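PDB 4ECL: serine racemase from Enterococcus faecalis, which belongs to the alanine racemase family, its cytoplasmic part pairing an N-terminal TIM-barrel-type domain with a C-terminal domain built mainly of beta strands. Local coordinates for residues 30-35 / 57-62; 200-205 / 216-221; 249-254 / 325-330; 276-281 / 317-322; 289-294 / 351-356. All blocks are in the same frame, centred on the assembly; numbering follows the deposited sequence.

Interaction 1: residues 30-35 / 57-62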
# COMPACT_ATOMS: atom_id res chain seq x y z
N LYS A 30 20.91 31.37 -0.49
CA LYS A 30 20.05 31.56 -1.65
C LYS A 30 19.48 30.25 -2.19
O LYS A 30 18.65 30.25 -3.09
CB LYS A 30 20.81 32.31 -2.75
CG LYS A 30 19.92 32.98 -3.79
CD LYS A 30 20.71 34.00 -4.59
CE LYS A 30 21.94 33.37 -5.22
NZ LYS A 30 21.58 32.43 -6.32
N CYS A 31 19.93 29.13 -1.63
CA CYS A 31 19.43 27.83 -2.00
C CYS A 31 18.11 27.55 -1.28
O CYS A 31 18.00 27.73 -0.06
CB CYS A 31 20.45 26.74 -1.69
SG CYS A 31 19.93 25.08 -2.19
N GLU A 32 17.11 27.13 -2.04
CA GLU A 32 15.77 26.94 -1.50
C GLU A 32 15.43 25.47 -1.25
O GLU A 32 15.81 24.58 -2.01
CB GLU A 32 14.75 27.58 -2.44
CG GLU A 32 13.43 27.91 -1.79
CD GLU A 32 12.41 28.43 -2.77
OE1 GLU A 32 12.82 28.99 -3.82
OE2 GLU A 32 11.19 28.28 -2.49
N LEU A 33 14.73 25.23 -0.15
CA LEU A 33 14.27 23.88 0.17
C LEU A 33 13.10 23.51 -0.75
O LEU A 33 12.08 24.20 -0.77
CB LEU A 33 13.88 23.81 1.66
CG LEU A 33 13.64 22.42 2.24
CD1 LEU A 33 13.87 22.41 3.76
CD2 LEU A 33 12.22 21.92 1.91
N MSE A 34 13.27 22.44 -1.52
CA MSE A 34 12.15 21.91 -2.31
C MSE A 34 11.62 20.64 -1.64
O MSE A 34 12.25 19.58 -1.69
CB MSE A 34 12.54 21.62 -3.76
CG MSE A 34 11.34 21.18 -4.60
SE MSE A 34 11.75 20.82 -6.47
CE MSE A 34 11.72 22.65 -7.17
N ALA A 35 10.47 20.77 -1.00
CA ALA A 35 9.95 19.68 -0.21
C ALA A 35 9.32 18.65 -1.14
O ALA A 35 8.40 18.97 -1.90
CB ALA A 35 8.95 20.20 0.80
N GLY A 57 6.65 28.43 5.87
CA GLY A 57 7.46 29.22 4.95
C GLY A 57 8.15 28.47 3.82
O GLY A 57 8.86 29.09 3.03
N VAL A 58 7.98 27.16 3.74
CA VAL A 58 8.46 26.43 2.57
C VAL A 58 7.68 26.95 1.36
O VAL A 58 6.46 27.06 1.41
CB VAL A 58 8.23 24.91 2.71
CG1 VAL A 58 8.58 24.19 1.41
CG2 VAL A 58 9.04 24.35 3.88
N SER A 59 8.40 27.30 0.29
CA SER A 59 7.75 27.91 -0.87
C SER A 59 8.03 27.18 -2.19
O SER A 59 7.95 27.77 -3.27
CB SER A 59 8.18 29.37 -0.97
OG SER A 59 9.55 29.50 -0.65
N SER A 60 8.36 25.89 -2.09
CA SER A 60 8.63 25.06 -3.26
C SER A 60 8.36 23.58 -2.98
O SER A 60 8.86 23.02 -1.99
CB SER A 60 10.08 25.25 -3.70
OG SER A 60 10.30 24.72 -4.99
N PHE A 61 7.57 22.94 -3.84
CA PHE A 61 7.18 21.53 -3.66
C PHE A 61 7.39 20.70 -4.93
O PHE A 61 7.26 21.21 -6.05
CB PHE A 61 5.71 21.42 -3.20
CG PHE A 61 5.44 22.14 -1.91
CD1 PHE A 61 5.67 21.51 -0.70
CD2 PHE A 61 5.03 23.46 -1.91
CE1 PHE A 61 5.47 22.19 0.49
CE2 PHE A 61 4.82 24.14 -0.73
CZ PHE A 61 5.04 23.51 0.47
N ALA A 62 7.73 19.42 -4.74
CA ALA A 62 7.86 18.46 -5.83
C ALA A 62 6.86 17.32 -5.64
O ALA A 62 6.71 16.81 -4.53
CB ALA A 62 9.27 17.91 -5.86
O HOH W 1 11.31 26.62 0.18
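Ala35 and Phe61 form the parallel bridge pair between strands 32-35 and 60-62, whose axes diverge by 36°. Ala35 grips the residues flanking Phe61: Ala35 N donates to Ser60 O at 2.9 Å, and Ala62 N donates to Ala35 O at 3.0 Å. On the face shared by Ala35 and Phe61, Ala35 CB lies obliquely to the Phe61 ring, 3.8 Å from Phe61 CD1, while Val58 CG1 touches the same methyl. Met34, modelled as selenomethionine, serves the other face. Its CG is anti to the backbone N (chi1 -175°); further out, SE packs on Ala62 CB at 3.9 Å, and the bend at chi3 lays CE against Ser60 OG at 3.3 Å. That hydroxyl has its hydrogen-bond partner in Glu80. Where the strands part, polar groups span the gap. Ser59 OG donates to Glu32 OE2 at 2.8 Å, coming in from above the carboxylate plane (45° out of it). Water 1 joins the same carboxylate oxygen to both backbones: it donates to Glu32 OE2 and to Leu33 O, the latter at 2.7 Å, and accepts from Ser59 N at 3.0 Å. Glu32 OE2 is thus held by a hydroxyl and a water. The two strands are neighbours in the parallel sheet of the TIM-barrel-type domain, joined by a beta-alpha-beta crossover. Helix 46-55 of that crossover sets Leu53 on Ala35, Val58 and Phe61; helix 13-25 covers Leu33 and Val58, and strand 217-220 flanks strand 32-36 along its other edge.

Interaction 2: residues 200-205 / 216-221. With SO4 (sulfate ion), chain G.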
# COMPACT_ATOMS: atom_id res chain seq x y z
N HIS A 200 19.21 22.36 -9.84
CA HIS A 200 19.20 21.45 -8.71
C HIS A 200 19.70 20.05 -9.07
O HIS A 200 19.41 19.54 -10.13
CB HIS A 200 17.84 21.44 -7.98
CG HIS A 200 16.64 21.28 -8.87
ND1 HIS A 200 15.89 20.13 -8.91
CD2 HIS A 200 16.04 22.15 -9.71
CE1 HIS A 200 14.89 20.28 -9.76
NE2 HIS A 200 14.96 21.50 -10.26
N ILE A 201 20.46 19.46 -8.16
CA ILE A 201 21.18 18.22 -8.40
C ILE A 201 20.95 17.29 -7.21
O ILE A 201 20.94 16.07 -7.35
CB ILE A 201 22.70 18.54 -8.50
CG1 ILE A 201 23.00 19.33 -9.78
CG2 ILE A 201 23.57 17.28 -8.49
CD1 ILE A 201 24.32 20.08 -9.71
N GLN A 202 20.74 17.89 -6.04
CA GLN A 202 20.72 17.12 -4.79
C GLN A 202 19.35 16.70 -4.28
O GLN A 202 18.38 17.48 -4.27
CB GLN A 202 21.42 17.89 -3.67
CG GLN A 202 22.86 18.27 -3.96
CD GLN A 202 23.21 19.58 -3.34
OE1 GLN A 202 22.74 20.63 -3.79
NE2 GLN A 202 24.01 19.55 -2.28
N SER A 203 19.29 15.46 -3.84
CA SER A 203 18.21 15.02 -2.97
C SER A 203 18.78 14.99 -1.55
O SER A 203 19.82 15.61 -1.31
CB SER A 203 17.69 13.66 -3.42
OG SER A 203 17.06 13.78 -4.68
N SER A 204 18.13 14.27 -0.63
CA SER A 204 18.56 14.24 0.78
C SER A 204 20.04 13.91 0.97
O SER A 204 20.76 14.63 1.66
CB SER A 204 17.73 13.26 1.63
OG SER A 204 16.38 13.66 1.77
N TYR A 205 20.50 12.81 0.40
CA TYR A 205 21.89 12.42 0.59
C TYR A 205 22.87 13.31 -0.20
O TYR A 205 24.07 13.35 0.09
CB TYR A 205 22.09 10.93 0.28
CG TYR A 205 21.53 10.04 1.37
CD1 TYR A 205 22.27 9.77 2.52
CD2 TYR A 205 20.27 9.47 1.25
CE1 TYR A 205 21.77 8.95 3.53
CE2 TYR A 205 19.76 8.65 2.25
CZ TYR A 205 20.51 8.39 3.39
OH TYR A 205 20.00 7.57 4.38
N ASP A 216 20.33 25.97 -6.66
CA ASP A 216 19.24 26.87 -6.29
C ASP A 216 18.13 26.17 -5.51
O ASP A 216 17.34 26.82 -4.82
CB ASP A 216 18.67 27.53 -7.54
CG ASP A 216 19.73 28.30 -8.30
OD1 ASP A 216 20.04 29.44 -7.89
OD2 ASP A 216 20.28 27.74 -9.27
N TYR A 217 18.07 24.85 -5.64
CA TYR A 217 17.17 24.03 -4.83
C TYR A 217 17.88 22.79 -4.34
O TYR A 217 18.78 22.26 -5.00
CB TYR A 217 15.97 23.53 -5.64
CG TYR A 217 15.06 24.57 -6.22
CD1 TYR A 217 14.08 25.18 -5.45
CD2 TYR A 217 15.13 24.88 -7.56
CE1 TYR A 217 13.22 26.11 -6.01
CE2 TYR A 217 14.28 25.80 -8.12
CZ TYR A 217 13.33 26.41 -7.35
OH TYR A 217 12.49 27.33 -7.94
N ILE A 218 17.41 22.30 -3.20
CA ILE A 218 17.66 20.94 -2.80
C ILE A 218 16.31 20.27 -2.57
O ILE A 218 15.46 20.79 -1.83
CB ILE A 218 18.54 20.88 -1.53
CG1 ILE A 218 19.91 21.50 -1.85
CG2 ILE A 218 18.70 19.44 -1.06
CD1 ILE A 218 20.87 21.52 -0.70
N ARG A 219 16.10 19.14 -3.24
CA ARG A 219 14.86 18.37 -3.17
C ARG A 219 14.95 17.42 -1.99
O ARG A 219 15.57 16.36 -2.08
CB ARG A 219 14.67 17.54 -4.45
CG ARG A 219 14.64 18.33 -5.76
CD ARG A 219 14.59 17.41 -6.99
NE ARG A 219 15.69 16.44 -7.01
CZ ARG A 219 16.84 16.59 -7.66
NH1 ARG A 219 17.07 17.70 -8.36
NH2 ARG A 219 17.78 15.65 -7.62
N VAL A 220 14.33 17.78 -0.88
CA VAL A 220 14.46 16.94 0.30
C VAL A 220 13.28 16.00 0.51
O VAL A 220 12.12 16.42 0.56
CB VAL A 220 14.79 17.78 1.57
CG1 VAL A 220 16.11 18.49 1.39
CG2 VAL A 220 13.70 18.79 1.81
N GLY A 221 13.58 14.71 0.59
CA GLY A 221 12.58 13.69 0.83
C GLY A 221 12.72 13.12 2.22
O GLY A 221 12.24 13.71 3.18
S SO4 G . 15.11 11.51 -1.07
O1 SO4 G . 14.64 11.69 -2.45
O2 SO4 G . 15.43 12.81 -0.49
O3 SO4 G . 14.03 10.87 -0.31
O4 SO4 G . 16.28 10.64 -1.07
O HOH W 2 20.75 20.56 -5.53
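Arg219 of strand 217-220 ties itself to His200 and the turn after it, where the parallel strands of the TIM-barrel-type domain come round to close. Among the hydrogen bonds, Arg219 NH1 donates to His200 ND1 at 2.8 Å, the acceptor lying in the guanidinium plane but the donor tilted 23° from the imidazole plane. Weak bonds run from NH1 to His200 O and from NH2 to Ile201 O; Thr159 O also accepts from NH2. A bend at chi3 (-55°) places Arg219 NE. Arg219 N donates to Gln202 O at 3.0 Å, and this oxygen also sits over the guanidinium centre. Water 2 links Gln202 N and OE1 to Tyr217 O. The aromatic part is an offset edge-to-face pair: Tyr217 turns its edge to the face of His200, planes at 88°. His200 NE2 is bonded to His123 and Tyr217 OH to Glu80. The third group, an anion site of N-H and hydroxyl donors, holds a sulfate ion at the start of helix 204-209, consistent with the cofactor phosphate site of relatives; Tyr42 and Val222 bind it too. Its O2 collects Ser204 N and Gly221 N. Ser204 OG donates to SO4 O2 at 2.6 Å.

Interaction 3: residues 249-254 / 325-330; sequences AKVVLI and PNVKTG
Val251 O accepts the backbone hydrogen of Gly330 N at 2.8 Å, where the loop 325-330 runs past the interruption in strand 245-257; the direction of its part 327-330 lies 129° from that of 250-254. Gly330 reaches this bond with a positive phi of 105°, a conformation that suits glycine. Val251 points its side chain at the loop. CB rests on Lys328 O at 3.5 Å, and CG2, which is anti to the carbonyl carbon, meets Val327 CG1 at 4.1 Å, the two valines crossing at about a right angle. Ile254 comes at the loop from the next strand portion. Its CD1 lies against the peptide joining Lys328 and Thr329, 3.5 Å from Thr329 N, with chi2 at 116°, well off a staggered value. Thr329 sets CG2 3.8 Å from Val251 O, so a methyl and the Gly330 amide both approach that carbonyl oxygen. At the other end only the aliphatic part of Lys250 takes part: CG passes Gly330 O at 3.5 Å, while the extended chain carries NZ away to a weak bond with Thr4 O. Val252 and Leu253 are both bonded to Ile279 across the sheet, consistent with a beta bulge. Tyr86 of the second subunit packs on Val252 and Thr329, placing this edge at the dimer contact. Between these segments one hydrogen bond is made, the rest being aliphatic carbons against Val327 and main-chain atoms; Ser331, next along the loop, adds a backbone bond to Val251, so the polar fastening runs through the main chain.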
# COMPACT_ATOMS: atom_id res chain seq x y z
N ALA A 249 -1.96 1.73 17.13
CA ALA A 249 -3.18 0.92 17.06
C ALA A 249 -3.65 0.53 18.46
O ALA A 249 -2.83 0.26 19.34
CB ALA A 249 -2.95 -0.32 16.19
N LYS A 250 -4.97 0.52 18.66
CA LYS A 250 -5.55 0.20 19.97
C LYS A 250 -6.00 -1.25 20.11
O LYS A 250 -6.71 -1.77 19.25
CB LYS A 250 -6.71 1.15 20.29
CG LYS A 250 -6.20 2.53 20.73
CD LYS A 250 -7.31 3.56 20.78
CE LYS A 250 -6.76 4.94 21.12
NZ LYS A 250 -7.85 5.94 21.21
N VAL A 251 -5.56 -1.90 21.20
CA VAL A 251 -5.95 -3.28 21.51
C VAL A 251 -7.47 -3.45 21.54
O VAL A 251 -8.19 -2.67 22.16
CB VAL A 251 -5.40 -3.72 22.89
CG1 VAL A 251 -5.82 -5.14 23.18
CG2 VAL A 251 -3.88 -3.58 22.96
N VAL A 252 -7.95 -4.48 20.85
CA VAL A 252 -9.39 -4.72 20.78
C VAL A 252 -9.79 -5.96 21.57
O VAL A 252 -10.98 -6.18 21.80
CB VAL A 252 -9.85 -4.90 19.32
CG1 VAL A 252 -9.66 -3.60 18.56
CG2 VAL A 252 -9.07 -6.03 18.67
N LEU A 253 -8.81 -6.75 21.96
CA LEU A 253 -9.07 -7.96 22.73
C LEU A 253 -7.81 -8.50 23.39
O LEU A 253 -6.72 -8.41 22.83
CB LEU A 253 -9.68 -9.06 21.86
CG LEU A 253 -10.08 -10.26 22.72
CD1 LEU A 253 -11.30 -9.86 23.55
CD2 LEU A 253 -10.32 -11.53 21.93
N ILE A 254 -7.97 -9.09 24.58
CA ILE A 254 -6.89 -9.81 25.24
C ILE A 254 -7.36 -11.23 25.44
O ILE A 254 -8.49 -11.46 25.82
CB ILE A 254 -6.48 -9.15 26.57
CG1 ILE A 254 -5.79 -7.81 26.31
CG2 ILE A 254 -5.52 -10.03 27.34
CD1 ILE A 254 -6.55 -6.62 26.85
N PRO A 325 1.60 -6.18 32.43
CA PRO A 325 0.28 -6.20 33.09
C PRO A 325 -0.61 -5.02 32.70
O PRO A 325 -1.84 -5.15 32.69
CB PRO A 325 0.61 -6.20 34.59
CG PRO A 325 2.04 -5.80 34.69
CD PRO A 325 2.72 -6.13 33.39
N ASN A 326 -0.01 -3.89 32.35
CA ASN A 326 -0.79 -2.70 32.02
C ASN A 326 -1.32 -2.71 30.58
O ASN A 326 -1.09 -1.77 29.81
CB ASN A 326 0.04 -1.45 32.26
CG ASN A 326 -0.80 -0.19 32.34
OD1 ASN A 326 -1.93 -0.21 32.86
ND2 ASN A 326 -0.27 0.91 31.83
N VAL A 327 -2.02 -3.77 30.20
CA VAL A 327 -2.60 -3.86 28.87
C VAL A 327 -4.10 -4.13 28.93
O VAL A 327 -4.54 -5.14 29.48
CB VAL A 327 -1.96 -4.98 28.03
CG1 VAL A 327 -2.52 -4.94 26.62
CG2 VAL A 327 -0.46 -4.83 28.00
N LYS A 328 -4.89 -3.22 28.36
CA LYS A 328 -6.33 -3.40 28.34
C LYS A 328 -6.89 -3.11 26.95
O LYS A 328 -6.19 -2.60 26.09
CB LYS A 328 -6.99 -2.50 29.39
CG LYS A 328 -6.62 -1.03 29.31
CD LYS A 328 -6.57 -0.42 30.72
CE LYS A 328 -6.30 1.08 30.70
NZ LYS A 328 -7.54 1.88 30.49
N THR A 329 -8.15 -3.49 26.74
CA THR A 329 -8.88 -3.05 25.57
C THR A 329 -8.80 -1.53 25.54
O THR A 329 -9.19 -0.87 26.50
CB THR A 329 -10.37 -3.45 25.65
OG1 THR A 329 -10.49 -4.87 25.55
CG2 THR A 329 -11.16 -2.78 24.52
N GLY A 330 -8.26 -1.00 24.45
CA GLY A 330 -8.10 0.44 24.33
C GLY A 330 -6.67 0.89 24.52
O GLY A 330 -6.36 2.04 24.23

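Interaction 4: residues 276-281 / 317-322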
# COMPACT_ATOMS: atom_id res chain seq x y z
N LEU A 276 -0.66 -14.35 27.50
CA LEU A 276 -1.67 -13.35 27.21
C LEU A 276 -1.39 -12.76 25.84
O LEU A 276 -0.25 -12.35 25.54
CB LEU A 276 -1.64 -12.24 28.26
CG LEU A 276 -2.32 -12.58 29.58
CD1 LEU A 276 -2.08 -11.46 30.59
CD2 LEU A 276 -3.81 -12.79 29.34
N ILE A 277 -2.42 -12.71 25.01
CA ILE A 277 -2.30 -12.17 23.65
C ILE A 277 -3.17 -10.94 23.46
O ILE A 277 -4.35 -10.96 23.80
CB ILE A 277 -2.70 -13.24 22.60
CG1 ILE A 277 -1.62 -14.32 22.51
CG2 ILE A 277 -2.93 -12.62 21.24
CD1 ILE A 277 -0.23 -13.76 22.39
N ALA A 278 -2.60 -9.88 22.92
CA ALA A 278 -3.40 -8.72 22.57
C ALA A 278 -3.65 -8.71 21.08
O ALA A 278 -2.73 -8.93 20.28
CB ALA A 278 -2.73 -7.44 23.01
N ILE A 279 -4.88 -8.44 20.70
CA ILE A 279 -5.21 -8.36 19.28
C ILE A 279 -5.27 -6.90 18.86
O ILE A 279 -5.98 -6.10 19.48
CB ILE A 279 -6.56 -9.04 18.99
CG1 ILE A 279 -6.53 -10.49 19.49
CG2 ILE A 279 -6.87 -8.98 17.51
CD1 ILE A 279 -5.47 -11.33 18.80
N LEU A 280 -4.50 -6.57 17.83
CA LEU A 280 -4.47 -5.22 17.25
C LEU A 280 -5.18 -5.21 15.90
O LEU A 280 -4.97 -6.09 15.07
CB LEU A 280 -3.03 -4.77 17.05
CG LEU A 280 -2.16 -4.62 18.31
CD1 LEU A 280 -0.75 -4.20 17.94
CD2 LEU A 280 -2.77 -3.62 19.28
N PRO A 281 -6.03 -4.20 15.68
CA PRO A 281 -6.84 -4.09 14.47
C PRO A 281 -6.06 -3.39 13.37
O PRO A 281 -6.51 -2.40 12.81
CB PRO A 281 -8.00 -3.21 14.93
CG PRO A 281 -7.33 -2.28 15.92
CD PRO A 281 -6.25 -3.08 16.59
N LEU A 317 -3.57 -8.30 13.68
CA LEU A 317 -2.44 -9.13 14.10
C LEU A 317 -2.46 -9.34 15.62
O LEU A 317 -3.32 -8.78 16.31
CB LEU A 317 -1.11 -8.52 13.63
CG LEU A 317 -0.67 -7.13 14.07
CD1 LEU A 317 0.00 -7.16 15.45
CD2 LEU A 317 0.27 -6.56 13.03
N ALA A 318 -1.53 -10.15 16.12
CA ALA A 318 -1.50 -10.49 17.53
C ALA A 318 -0.12 -10.25 18.15
O ALA A 318 0.91 -10.53 17.53
CB ALA A 318 -1.91 -11.95 17.71
N VAL A 319 -0.10 -9.74 19.38
CA VAL A 319 1.17 -9.56 20.08
C VAL A 319 1.14 -10.18 21.46
O VAL A 319 0.08 -10.40 22.05
CB VAL A 319 1.59 -8.09 20.19
CG1 VAL A 319 1.86 -7.51 18.79
CG2 VAL A 319 0.53 -7.30 20.91
N ASP A 320 2.33 -10.47 21.98
CA ASP A 320 2.49 -11.18 23.24
C ASP A 320 2.60 -10.17 24.38
O ASP A 320 3.56 -9.42 24.45
CB ASP A 320 3.76 -12.01 23.16
CG ASP A 320 3.85 -13.05 24.24
OD1 ASP A 320 3.12 -12.94 25.25
OD2 ASP A 320 4.66 -13.99 24.07
N VAL A 321 1.62 -10.15 25.28
CA VAL A 321 1.67 -9.23 26.41
C VAL A 321 1.76 -9.95 27.75
O VAL A 321 1.42 -9.39 28.80
CB VAL A 321 0.48 -8.23 26.40
CG1 VAL A 321 0.60 -7.29 25.20
CG2 VAL A 321 -0.84 -8.97 26.38
N THR A 322 2.25 -11.19 27.70
CA THR A 322 2.40 -12.02 28.89
C THR A 322 3.15 -11.30 30.03
O THR A 322 2.83 -11.48 31.20
CB THR A 322 3.11 -13.36 28.56
OG1 THR A 322 2.47 -13.99 27.45
CG2 THR A 322 3.08 -14.30 29.76
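Ala278 and Val319 form the centre of an antiparallel pairing between strands 276-280 and 317-320. As a hydrogen-bonded pair they exchange two bonds, Ala278 N to Val319 O and Val319 N to Ala278 O, each 2.9 Å; Leu280 and Leu317 repeat the pattern. The paired body of the strands is the tight part, on both faces. Leu317 CG stands between its backbone N and carbonyl carbon (chi1 59°), and beyond it Leu280 CD1 meets Leu317 CD1 at 3.9 Å; on the same face Ala278 CB touches both Val319 CG2 and, at 4.0 Å, Val321 CG1. On the reverse face Ala318 CB is touched by Ile277 CG2 at 3.7 Å and Ile279 CD1 at 3.8 Å. By contrast, the end at Leu276 and Thr322 is partly exposed and relies more on polar links. Val321 N still donates to Leu276 O, but Leu276 N turns to a side chain, Thr322 OG1, at 3.2 Å. That hydroxyl passes its own hydrogen to Asp320 OD1 on the syn lone pair, 2.5 Å away. Asp320 OD1 also accepts Thr322 N in an Asx turn, meeting it on the anti side, which holds the threonine in position as the strand ends. Arg132 of the second subunit packs on Ile279 and Ala318. In the mixed sheet, strand 245-257 borders 275-280 and strand 304-309 borders 317-320, while Val299 and Ile301 of strand 298-301 cover Val319.

Interaction 5: residues 289-294 / 351-356; sequences PRNLSC and ESAESI
Asn291 and Leu292, in the short 3-10 segment 290-292, close on Ala353, where a Schellman motif ends helix 346-352 with Glu354 at its positive-phi position. The two side chains approach the alanine differently. Asn291 puts CG between its backbone N and carbonyl carbon (chi1 67°), bringing CG toward the helix end. ND2 donates to Ala353 O at 2.7 Å from above the carbonyl plane, 40° out of it, and the N-H...O angle of 133° makes a bent bond. The other branch of the same amide, OD1, lies 3.4 Å from Ala353 CB; it is buried here with no polar partner in the model. Leu292 brings CD2 rather than a polar group. Its CG is anti to the carbonyl carbon, and CD2 settles by the peptide linking Ser352 to Ala353, 3.6 Å from Ala353 N. The same methyl touches Ser352 CB and Ala353 CB, both at 3.7 Å. Pro289 adds CG at 4.2 Å from Ala353 CB, so the alanine methyl is contacted by proline, asparagine and leucine together. Ser352 directs OG back into its own helix, to Met348 O. The surroundings belong to the dimer contact: Glu359 of the second subunit accepts from Arg290 N, and Ile356 of that subunit packs on the Arg290 side chain. The 3-10 turn is closed from within by Ser293, whose N donates to Arg290 O and whose OG donates to the same oxygen, in the carbonyl plane, at 2.7 Å.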
# COMPACT_ATOMS: atom_id res chain seq x y z
N PRO A 289 3.79 -4.42 6.77
CA PRO A 289 4.24 -5.54 5.92
C PRO A 289 4.07 -6.93 6.54
O PRO A 289 4.51 -7.17 7.66
CB PRO A 289 5.73 -5.25 5.72
CG PRO A 289 5.87 -3.79 5.97
CD PRO A 289 4.86 -3.43 7.00
N ARG A 290 3.46 -7.84 5.79
CA ARG A 290 3.24 -9.20 6.27
C ARG A 290 4.54 -9.94 6.63
O ARG A 290 4.53 -10.82 7.48
CB ARG A 290 2.46 -9.99 5.23
CG ARG A 290 1.98 -11.34 5.72
CD ARG A 290 1.12 -12.04 4.68
NE ARG A 290 0.68 -13.34 5.18
CZ ARG A 290 1.36 -14.48 5.00
NH1 ARG A 290 2.49 -14.48 4.31
NH2 ARG A 290 0.88 -15.61 5.51
N ASN A 291 5.66 -9.57 6.02
CA ASN A 291 6.92 -10.25 6.33
C ASN A 291 7.49 -9.88 7.71
O ASN A 291 8.51 -10.42 8.14
CB ASN A 291 7.96 -10.05 5.22
CG ASN A 291 8.43 -8.61 5.09
OD1 ASN A 291 8.13 -7.77 5.94
ND2 ASN A 291 9.18 -8.32 4.03
N LEU A 292 6.81 -8.98 8.41
CA LEU A 292 7.12 -8.74 9.82
C LEU A 292 6.53 -9.83 10.74
O LEU A 292 6.71 -9.79 11.97
CB LEU A 292 6.62 -7.36 10.24
CG LEU A 292 7.30 -6.20 9.52
CD1 LEU A 292 6.71 -4.85 9.92
CD2 LEU A 292 8.80 -6.25 9.81
N SER A 293 5.84 -10.80 10.15
CA SER A 293 5.19 -11.89 10.88
C SER A 293 6.14 -12.67 11.78
O SER A 293 7.36 -12.67 11.57
CB SER A 293 4.52 -12.87 9.90
OG SER A 293 3.30 -12.37 9.37
N CYS A 294 5.57 -13.33 12.80
CA CYS A 294 6.27 -14.31 13.64
C CYS A 294 7.55 -13.84 14.34
O CYS A 294 8.59 -14.49 14.22
CB CYS A 294 6.58 -15.57 12.83
SG CYS A 294 5.31 -16.00 11.65
N GLU A 351 14.28 -2.24 8.18
CA GLU A 351 15.32 -3.26 8.15
C GLU A 351 14.72 -4.65 8.45
O GLU A 351 15.06 -5.63 7.80
CB GLU A 351 16.45 -2.92 9.11
CG GLU A 351 17.61 -3.90 9.10
CD GLU A 351 18.79 -3.42 9.93
OE1 GLU A 351 19.27 -2.29 9.69
OE2 GLU A 351 19.24 -4.18 10.83
N SER A 352 13.82 -4.71 9.43
CA SER A 352 13.17 -5.96 9.81
C SER A 352 12.33 -6.50 8.68
O SER A 352 12.16 -7.72 8.56
CB SER A 352 12.27 -5.77 11.04
OG SER A 352 13.01 -5.46 12.20
N ALA A 353 11.77 -5.60 7.87
CA ALA A 353 10.91 -5.98 6.77
C ALA A 353 11.72 -6.25 5.50
O ALA A 353 11.15 -6.47 4.43
CB ALA A 353 9.87 -4.91 6.50
N GLU A 354 13.04 -6.23 5.65
CA GLU A 354 13.97 -6.38 4.52
C GLU A 354 13.65 -5.39 3.41
O GLU A 354 13.61 -5.73 2.23
CB GLU A 354 13.98 -7.82 4.01
CG GLU A 354 14.68 -8.77 4.96
CD GLU A 354 14.91 -10.13 4.35
OE1 GLU A 354 14.06 -10.58 3.55
OE2 GLU A 354 15.95 -10.75 4.67
N SER A 355 13.43 -4.14 3.81
CA SER A 355 12.98 -3.11 2.91
C SER A 355 13.80 -1.85 3.18
O SER A 355 14.89 -1.91 3.75
CB SER A 355 11.49 -2.86 3.13
OG SER A 355 11.01 -1.73 2.43
N ILE A 356 13.28 -0.71 2.76
CA ILE A 356 13.91 0.56 3.05
C ILE A 356 12.84 1.51 3.48
O ILE A 356 11.67 1.35 3.13
CB ILE A 356 14.63 1.17 1.82
CG1 ILE A 356 13.68 1.24 0.63
CG2 ILE A 356 15.89 0.40 1.48
CD1 ILE A 356 14.12 2.23 -0.42

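Overall arrangement
Interactions 1 and 2 come first along the chain and share the parallel sheet of the TIM-barrel-type domain; their centres are 10 Å apart, and strands 32-36 and 217-220 hydrogen-bond between them. Interactions 3, 4 and 5 follow in the C-terminal domain. Interaction 4 is nested inside the loop closed by interaction 3, their centres 8 Å apart in the mixed sheet, while interaction 5 alternates with both along the chain and lies 18 Å from interaction 4, centre to centre. About 42 Å separates the centres of interactions 1 and 3, on opposite sides of the chain's centre. Interactions 3, 4 and 5 all touch the second subunit, so the C-terminal part contributes to dimer formation.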